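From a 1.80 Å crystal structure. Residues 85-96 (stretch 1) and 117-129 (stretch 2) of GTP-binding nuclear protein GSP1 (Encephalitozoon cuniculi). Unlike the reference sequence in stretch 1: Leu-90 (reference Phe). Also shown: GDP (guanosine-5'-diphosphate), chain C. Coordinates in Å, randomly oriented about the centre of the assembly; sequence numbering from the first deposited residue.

Stretch 1 (85-96) ASGAILFFDVTS
Stretch 2 117-129: EAPIVVCANKIDI

The stretches form neighbouring parallel β-strands, the first running to Asp-93 and the second spanning 120-125, whose axes approach to 4.7 Å and cross at -24°. Register is constant: Ala-88 pairs with Ile-120 (CA-CA 4.8 Å) and so on to Asp-93 with Asn-125 (CA-CA 5.1 Å). Together they bury 884 Å².

At Ser-86 (phi/psi -92/-17) the chain is not yet extended; its O lies 3.3 Å from Pro-119 CD. Gly-87 (-170/174) brings its CA to 3.2 Å from Pro-119 O, where an ideal CB would be equally close, so the absent side chain suits the site. Ala-88 (-141/150) starts the ladder: its N donates to Pro-119 O (3.0 Å), and Val-121 N donates to its O (2.9 Å, 169°). Ile-89 (-116/117; chi1 m, chi2 t) turns to the face shared with Val-121 and Cys-123, placing CG2 3.6 Å from Cys-123 SG. Leu-90 (-112/120), which differs from the reference, continues the ladder: its N reaches Val-121 O and its O accepts from Cys-123 N, both 2.8 Å. Its t,p rotamer sits on the opposite face, CB 4.0 Å from Ile-120 CG2.

Phe-91 (-107/151; chi1 m, chi2 -104°) returns to the Cys-123 face, CD1 3.8 Å from Cys-123 CB. Phe-92 (-134/169; chi1 p, chi2 -78°) instead brings CZ within 3.5 Å of Ala-124 CB, a small methyl beside a large buried ring. Its N donates to Cys-123 O (3.1 Å), its O accepts from Asn-125 N (2.9 Å).

Asp-93 (-101/118; chi1 t) opens a type I turn. OD2 forms a salt bridge with Lys-126 NZ (2.8 Å), while OD1 accepts from Thr-95 N (2.8 Å) and Thr-95 OG1 (2.6 Å), so both carboxylate oxygens are engaged. Val-94 (-66/-11; chi1 m) closes the ladder, N to Asn-125 O 3.1 Å, and packs CG1 3.6 Å from Ala-124 CB. Thr-95 (-101/11; chi1 p) sets CG2 3.9 Å from Ile-129 CB.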

# COMPACT_ATOMS: atom_id res chain seq x y z
N ALA A 85 5.49 7.38 -8.67
CA ALA A 85 4.31 6.60 -8.22
C ALA A 85 3.07 7.03 -8.97
O ALA A 85 2.85 8.24 -9.18
CB ALA A 85 4.05 6.76 -6.72
N SER A 86 2.26 6.04 -9.34
CA SER A 86 0.95 6.27 -9.91
C SER A 86 -0.13 6.28 -8.85
O SER A 86 -1.24 6.71 -9.13
CB SER A 86 0.61 5.19 -10.95
OG SER A 86 1.35 5.36 -12.13
N GLY A 87 0.17 5.76 -7.65
CA GLY A 87 -0.82 5.64 -6.59
C GLY A 87 -0.17 5.26 -5.29
O GLY A 87 1.04 5.00 -5.26
N ALA A 88 -0.97 5.25 -4.22
CA ALA A 88 -0.51 4.88 -2.89
C ALA A 88 -1.59 4.06 -2.20
O ALA A 88 -2.81 4.25 -2.46
CB ALA A 88 -0.15 6.11 -2.06
N ILE A 89 -1.16 3.16 -1.33
CA ILE A 89 -2.02 2.47 -0.42
C ILE A 89 -1.58 2.90 0.96
O ILE A 89 -0.42 2.73 1.32
CB ILE A 89 -1.96 0.90 -0.54
CG1 ILE A 89 -2.27 0.47 -1.96
CG2 ILE A 89 -2.95 0.25 0.43
CD1 ILE A 89 -2.06 -1.02 -2.24
N LEU A 90 -2.48 3.56 1.67
CA LEU A 90 -2.15 4.20 2.94
C LEU A 90 -2.85 3.46 4.06
O LEU A 90 -4.07 3.29 4.03
CB LEU A 90 -2.58 5.69 2.90
CG LEU A 90 -2.50 6.48 4.21
CD1 LEU A 90 -1.07 6.54 4.75
CD2 LEU A 90 -3.07 7.89 4.00
N PHE A 91 -2.07 2.92 5.00
CA PHE A 91 -2.60 2.06 6.03
C PHE A 91 -2.64 2.78 7.36
O PHE A 91 -1.76 3.60 7.65
CB PHE A 91 -1.70 0.85 6.25
CG PHE A 91 -1.57 -0.03 5.05
CD1 PHE A 91 -2.23 -1.22 4.98
CD2 PHE A 91 -0.72 0.32 4.01
CE1 PHE A 91 -2.12 -2.06 3.86
CE2 PHE A 91 -0.59 -0.50 2.90
CZ PHE A 91 -1.29 -1.69 2.83
N PHE A 92 -3.60 2.40 8.19
CA PHE A 92 -3.48 2.62 9.61
C PHE A 92 -3.86 1.36 10.37
O PHE A 92 -4.38 0.41 9.81
CB PHE A 92 -4.30 3.84 10.05
CG PHE A 92 -5.79 3.64 9.99
CD1 PHE A 92 -6.46 3.69 8.77
CD2 PHE A 92 -6.53 3.42 11.14
CE1 PHE A 92 -7.81 3.48 8.69
CE2 PHE A 92 -7.90 3.23 11.08
CZ PHE A 92 -8.54 3.25 9.85
N ASP A 93 -3.56 1.37 11.66
CA ASP A 93 -3.87 0.30 12.58
C ASP A 93 -5.11 0.74 13.35
O ASP A 93 -5.09 1.77 14.05
CB ASP A 93 -2.67 0.17 13.51
CG ASP A 93 -2.84 -0.90 14.59
OD1 ASP A 93 -3.97 -1.34 14.88
OD2 ASP A 93 -1.79 -1.26 15.17
N VAL A 94 -6.20 -0.01 13.20
CA VAL A 94 -7.48 0.36 13.80
C VAL A 94 -7.44 0.34 15.32
O VAL A 94 -8.38 0.82 15.98
CB VAL A 94 -8.64 -0.58 13.36
CG1 VAL A 94 -8.89 -0.45 11.89
CG2 VAL A 94 -8.37 -2.02 13.77
N THR A 95 -6.37 -0.22 15.88
CA THR A 95 -6.19 -0.23 17.34
C THR A 95 -5.20 0.85 17.85
O THR A 95 -4.84 0.83 19.03
CB THR A 95 -5.75 -1.62 17.83
OG1 THR A 95 -4.41 -1.87 17.41
CG2 THR A 95 -6.66 -2.72 17.26
N SER A 96 -4.78 1.79 17.00
CA SER A 96 -3.84 2.86 17.44
C SER A 96 -4.12 4.27 16.86
O SER A 96 -3.90 4.52 15.66
CB SER A 96 -2.40 2.46 17.14
OG SER A 96 -1.53 3.57 17.22
N GLU A 117 -3.73 14.32 -7.92
CA GLU A 117 -4.60 13.50 -8.78
C GLU A 117 -4.43 11.99 -8.56
O GLU A 117 -5.39 11.23 -8.69
CB GLU A 117 -4.36 13.79 -10.24
CG GLU A 117 -4.78 15.17 -10.69
CD GLU A 117 -4.58 15.32 -12.17
OE1 GLU A 117 -3.60 15.99 -12.57
OE2 GLU A 117 -5.37 14.68 -12.93
N ALA A 118 -3.21 11.58 -8.26
CA ALA A 118 -2.90 10.15 -8.07
C ALA A 118 -3.74 9.51 -6.98
O ALA A 118 -3.81 10.03 -5.84
CB ALA A 118 -1.42 9.96 -7.78
N PRO A 119 -4.37 8.38 -7.28
CA PRO A 119 -5.27 7.79 -6.31
C PRO A 119 -4.56 7.33 -5.05
O PRO A 119 -3.45 6.73 -5.13
CB PRO A 119 -5.85 6.59 -7.05
CG PRO A 119 -4.88 6.29 -8.14
CD PRO A 119 -4.40 7.65 -8.56
N ILE A 120 -5.21 7.58 -3.92
CA ILE A 120 -4.77 7.07 -2.64
C ILE A 120 -5.89 6.18 -2.08
O ILE A 120 -7.02 6.61 -1.99
CB ILE A 120 -4.48 8.21 -1.65
CG1 ILE A 120 -3.46 9.20 -2.20
CG2 ILE A 120 -4.00 7.65 -0.33
CD1 ILE A 120 -3.11 10.32 -1.23
N VAL A 121 -5.57 4.92 -1.76
CA VAL A 121 -6.55 4.00 -1.20
C VAL A 121 -6.20 3.89 0.25
O VAL A 121 -5.02 3.75 0.60
CB VAL A 121 -6.45 2.62 -1.87
CG1 VAL A 121 -7.24 1.58 -1.11
CG2 VAL A 121 -6.92 2.71 -3.33
N VAL A 122 -7.22 4.00 1.11
CA VAL A 122 -7.00 3.94 2.55
C VAL A 122 -7.44 2.59 3.06
O VAL A 122 -8.53 2.15 2.76
CB VAL A 122 -7.74 5.07 3.31
CG1 VAL A 122 -7.61 4.88 4.83
CG2 VAL A 122 -7.18 6.42 2.90
N CYS A 123 -6.54 1.93 3.81
CA CYS A 123 -6.82 0.63 4.42
C CYS A 123 -6.76 0.67 5.94
O CYS A 123 -5.74 0.99 6.52
CB CYS A 123 -5.82 -0.45 3.95
SG CYS A 123 -5.94 -0.77 2.18
N ALA A 124 -7.88 0.33 6.54
CA ALA A 124 -7.99 0.05 7.95
C ALA A 124 -7.49 -1.36 8.19
O ALA A 124 -8.20 -2.33 7.92
CB ALA A 124 -9.46 0.17 8.37
N ASN A 125 -6.28 -1.48 8.76
CA ASN A 125 -5.68 -2.79 8.96
C ASN A 125 -5.82 -3.31 10.41
O ASN A 125 -6.03 -2.53 11.35
CB ASN A 125 -4.21 -2.77 8.53
CG ASN A 125 -3.58 -4.15 8.52
OD1 ASN A 125 -4.20 -5.11 8.06
ND2 ASN A 125 -2.28 -4.24 8.95
N LYS A 126 -5.71 -4.63 10.54
CA LYS A 126 -5.74 -5.32 11.85
C LYS A 126 -7.16 -5.39 12.37
O LYS A 126 -7.37 -5.47 13.60
CB LYS A 126 -4.83 -4.64 12.87
CG LYS A 126 -3.40 -4.49 12.42
CD LYS A 126 -2.47 -4.25 13.58
CE LYS A 126 -1.07 -3.88 13.14
NZ LYS A 126 -0.20 -3.43 14.28
N ILE A 127 -8.14 -5.39 11.45
CA ILE A 127 -9.55 -5.53 11.88
C ILE A 127 -9.79 -6.85 12.59
O ILE A 127 -10.86 -7.06 13.14
CB ILE A 127 -10.57 -5.45 10.71
CG1 ILE A 127 -10.33 -6.60 9.70
CG2 ILE A 127 -10.50 -4.07 10.07
CD1 ILE A 127 -11.34 -6.63 8.57
N ASP A 128 -8.80 -7.74 12.54
CA ASP A 128 -8.88 -9.01 13.30
C ASP A 128 -8.72 -8.88 14.82
O ASP A 128 -9.09 -9.78 15.54
CB ASP A 128 -7.87 -10.01 12.77
CG ASP A 128 -6.43 -9.50 12.85
OD1 ASP A 128 -6.01 -8.75 11.93
OD2 ASP A 128 -5.71 -9.89 13.82
N ILE A 129 -8.19 -7.76 15.31
CA ILE A 129 -7.89 -7.63 16.74
C ILE A 129 -9.14 -7.26 17.53
O ILE A 129 -10.13 -6.79 16.96
CB ILE A 129 -6.80 -6.58 17.02
CG1 ILE A 129 -5.51 -6.96 16.31
CG2 ILE A 129 -6.52 -6.49 18.53
CD1 ILE A 129 -4.32 -6.08 16.64
PB GDP C . 4.91 -1.94 9.13
O1B GDP C . 5.62 -2.56 7.92
O2B GDP C . 3.75 -1.02 8.79
O3B GDP C . 5.90 -1.41 10.16
O3A GDP C . 4.22 -3.14 9.98
PA GDP C . 4.58 -4.69 10.01
O1A GDP C . 4.05 -5.43 8.79
O2A GDP C . 6.03 -4.82 10.36
O5' GDP C . 3.71 -5.26 11.21
C5' GDP C . 3.84 -4.63 12.50
C4' GDP C . 3.28 -5.60 13.53
O4' GDP C . 1.89 -5.70 13.35
C3' GDP C . 3.82 -6.99 13.37
O3' GDP C . 3.92 -7.58 14.65
C2' GDP C . 2.77 -7.75 12.61
O2' GDP C . 2.70 -9.16 12.90
C1' GDP C . 1.52 -7.02 13.07
N9 GDP C . 0.50 -7.02 12.04
C8 GDP C . 0.57 -6.56 10.77
N7 GDP C . -0.61 -6.77 10.14
C5 GDP C . -1.46 -7.30 11.02
C6 GDP C . -2.86 -7.74 11.02
O6 GDP C . -3.60 -7.65 10.00
N1 GDP C . -3.34 -8.25 12.17
C2 GDP C . -2.58 -8.37 13.30
N2 GDP C . -3.11 -8.89 14.41
N3 GDP C . -1.29 -7.99 13.36
C4 GDP C . -0.71 -7.46 12.26